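Local coordinates for protein ribonucleoside-diphosphate reductase, alpha chain (Actinobacillus ureae ATCC 25976, PDB 6DQX) that probably reduces ribonucleoside diphosphates to deoxyribonucleotides, as the catalytic subunit of a class Id ribonucleotide reductase, at residues M295-F300 / L351-Y356. Residues are numbered along the deposited sequence; the frame is centred on the assembly and turned at random.
Sequences MNLLYF and LGWHSY
Leu297 wedges against Leu351 and the first turn of the helix after it, showing how two parallel strands can pass from backbone pairing to side-chain packing where both end. The last strand bonds run from Leu351 N to Met295 O (3.0 Å) and from Leu297 N to Leu351 O (2.8 Å). Beyond them the chain makes a 3-10 turn at 297-298, and Gly352 holds the N-cap position of the helix beginning at Trp353. Leu297 fills the notch there: its CB and CG rest on Leu351 O, and CD1 reaches Trp353 CB at 4.1 Å, the two side chains crossing at a slant. On the sheet face shared by Asn296 and Leu351, Leu351 CD1 lies 3.7 Å from Asn296 OD1, brought there by a chi1 of 45° that places CG between backbone N and carbonyl carbon. The same OD1 accepts from Leu298 N, closing an Asx turn, while ND2 bonds to Gly83 O. Gly352, whose positive phi (79°) suits glycine, has this OD1 filling the space beside its CA. The Leu297 carbonyl bulges against Tyr356, its O 3.1 Å from Tyr356 CD1, with Leu298 O at the ring edge; the Tyr356 hydroxyl is hydrogen-bonded to Asp301 OD2. Leu298 CD1 sits 3.9 Å from Ser355 O. Helix 367-395 packs against Leu297, Phe300 and Trp353 through Ile376, helix 308-327 meets Met295, and strands 288-296 and 347-351 lead in side by side from the barrel-domain sheet.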
loop_
_atom_site.group_PDB
_atom_site.type_symbol
_atom_site.label_atom_id
_atom_site.label_comp_id
_atom_site.label_asym_id
_atom_site.label_seq_id
_atom_site.Cartn_x
_atom_site.Cartn_y
_atom_site.Cartn_z
ATOM N N MET A 295 -7.062 -7.661 -35.377
ATOM C CA MET A 295 -7.258 -8.195 -36.720
ATOM C C MET A 295 -5.993 -8.880 -37.225
ATOM O O MET A 295 -4.918 -8.342 -37.103
ATOM C CB MET A 295 -7.640 -7.077 -37.684
ATOM C CG MET A 295 -9.013 -6.448 -37.435
ATOM S SD MET A 295 -10.428 -7.544 -37.556
ATOM C CE MET A 295 -10.278 -8.188 -39.215
ATOM N N ASN A 296 -6.149 -10.049 -37.849
ATOM C CA ASN A 296 -5.024 -10.803 -38.364
ATOM C C ASN A 296 -4.743 -10.313 -39.773
ATOM O O ASN A 296 -5.450 -10.690 -40.720
ATOM C CB ASN A 296 -5.355 -12.292 -38.405
ATOM C CG ASN A 296 -4.174 -13.150 -38.770
ATOM O OD1 ASN A 296 -3.103 -12.655 -39.091
ATOM N ND2 ASN A 296 -4.388 -14.475 -38.786
ATOM N N LEU A 297 -3.693 -9.519 -39.903
ATOM C CA LEU A 297 -3.332 -8.939 -41.211
ATOM C C LEU A 297 -2.855 -9.961 -42.236
ATOM O O LEU A 297 -2.853 -9.659 -43.444
ATOM C CB LEU A 297 -2.275 -7.873 -41.042
ATOM C CG LEU A 297 -2.632 -6.717 -40.105
ATOM C CD1 LEU A 297 -1.562 -5.654 -40.153
ATOM C CD2 LEU A 297 -3.997 -6.099 -40.372
ATOM N N LEU A 298 -2.476 -11.171 -41.804
ATOM C CA LEU A 298 -2.150 -12.230 -42.772
ATOM C C LEU A 298 -3.264 -12.396 -43.801
ATOM O O LEU A 298 -3.001 -12.683 -44.988
ATOM C CB LEU A 298 -1.902 -13.560 -42.058
ATOM C CG LEU A 298 -1.642 -14.801 -42.933
ATOM C CD1 LEU A 298 -0.468 -14.543 -43.855
ATOM C CD2 LEU A 298 -1.361 -16.009 -42.049
ATOM N N TYR A 299 -4.508 -12.228 -43.359
ATOM C CA TYR A 299 -5.663 -12.406 -44.216
ATOM C C TYR A 299 -6.301 -11.118 -44.697
ATOM O O TYR A 299 -7.468 -11.116 -45.081
ATOM C CB TYR A 299 -6.679 -13.307 -43.485
ATOM C CG TYR A 299 -6.117 -14.667 -43.142
ATOM C CD1 TYR A 299 -5.563 -15.487 -44.132
ATOM C CD2 TYR A 299 -6.115 -15.141 -41.821
ATOM C CE1 TYR A 299 -5.031 -16.728 -43.822
ATOM C CE2 TYR A 299 -5.575 -16.384 -41.505
ATOM C CZ TYR A 299 -5.049 -17.179 -42.503
ATOM O OH TYR A 299 -4.525 -18.416 -42.194
ATOM N N PHE A 300 -5.548 -10.015 -44.696
ATOM C CA PHE A 300 -6.087 -8.710 -45.116
ATOM C C PHE A 300 -6.833 -8.784 -46.446
ATOM O O PHE A 300 -7.959 -8.274 -46.572
ATOM C CB PHE A 300 -4.983 -7.652 -45.201
ATOM C CG PHE A 300 -5.468 -6.316 -45.697
ATOM C CD1 PHE A 300 -6.261 -5.503 -44.896
ATOM C CD2 PHE A 300 -5.162 -5.884 -46.986
ATOM C CE1 PHE A 300 -6.739 -4.285 -45.363
ATOM C CE2 PHE A 300 -5.634 -4.660 -47.446
ATOM C CZ PHE A 300 -6.415 -3.860 -46.642
ATOM N N LEU A 351 -2.303 -8.000 -35.675
ATOM C CA LEU A 351 -1.100 -8.846 -35.669
ATOM C C LEU A 351 -0.885 -9.418 -37.061
ATOM O O LEU A 351 -1.709 -9.218 -37.951
ATOM C CB LEU A 351 -1.210 -9.948 -34.605
ATOM C CG LEU A 351 -2.518 -10.718 -34.497
ATOM C CD1 LEU A 351 -2.664 -11.771 -35.564
ATOM C CD2 LEU A 351 -2.622 -11.370 -33.109
ATOM N N GLY A 352 0.269 -10.040 -37.272
ATOM C CA GLY A 352 0.551 -10.692 -38.537
ATOM C C GLY A 352 0.978 -9.752 -39.643
ATOM O O GLY A 352 0.861 -10.116 -40.812
ATOM N N TRP A 353 1.443 -8.545 -39.311
ATOM C CA TRP A 353 1.959 -7.613 -40.336
ATOM C C TRP A 353 3.112 -8.221 -41.144
ATOM O O TRP A 353 3.071 -8.256 -42.380
ATOM C CB TRP A 353 2.440 -6.334 -39.657
ATOM C CG TRP A 353 3.172 -5.303 -40.489
ATOM C CD1 TRP A 353 4.345 -4.679 -40.149
ATOM C CD2 TRP A 353 2.783 -4.751 -41.762
ATOM N NE1 TRP A 353 4.709 -3.768 -41.127
ATOM C CE2 TRP A 353 3.761 -3.788 -42.119
ATOM C CE3 TRP A 353 1.695 -4.954 -42.614
ATOM C CZ2 TRP A 353 3.701 -3.053 -43.330
ATOM C CZ3 TRP A 353 1.654 -4.226 -43.839
ATOM C CH2 TRP A 353 2.641 -3.287 -44.157
ATOM N N HIS A 354 4.146 -8.707 -40.452
ATOM C CA HIS A 354 5.283 -9.283 -41.163
ATOM C C HIS A 354 4.860 -10.542 -41.931
ATOM O O HIS A 354 5.278 -10.746 -43.089
ATOM C CB HIS A 354 6.437 -9.570 -40.220
ATOM C CG HIS A 354 7.748 -9.724 -40.905
ATOM N ND1 HIS A 354 8.874 -10.175 -40.252
ATOM C CD2 HIS A 354 8.134 -9.465 -42.184
ATOM C CE1 HIS A 354 9.894 -10.186 -41.091
ATOM N NE2 HIS A 354 9.471 -9.766 -42.271
ATOM N N SER A 355 3.982 -11.342 -41.315
ATOM C CA SER A 355 3.377 -12.470 -42.006
ATOM C C SER A 355 2.709 -12.089 -43.327
ATOM O O SER A 355 2.926 -12.762 -44.340
ATOM C CB SER A 355 2.390 -13.233 -41.116
ATOM O OG SER A 355 3.082 -13.838 -40.028
ATOM N N TYR A 356 1.876 -11.051 -43.306
ATOM C CA TYR A 356 1.265 -10.569 -44.536
ATOM C C TYR A 356 2.333 -10.208 -45.579
ATOM O O TYR A 356 2.211 -10.587 -46.753
ATOM C CB TYR A 356 0.352 -9.373 -44.258
ATOM C CG TYR A 356 -0.235 -8.779 -45.504
ATOM C CD1 TYR A 356 -1.302 -9.386 -46.140
ATOM C CD2 TYR A 356 0.308 -7.638 -46.073
ATOM C CE1 TYR A 356 -1.835 -8.864 -47.308
ATOM C CE2 TYR A 356 -0.223 -7.103 -47.238
ATOM C CZ TYR A 356 -1.294 -7.729 -47.853
ATOM O OH TYR A 356 -1.842 -7.214 -49.016
#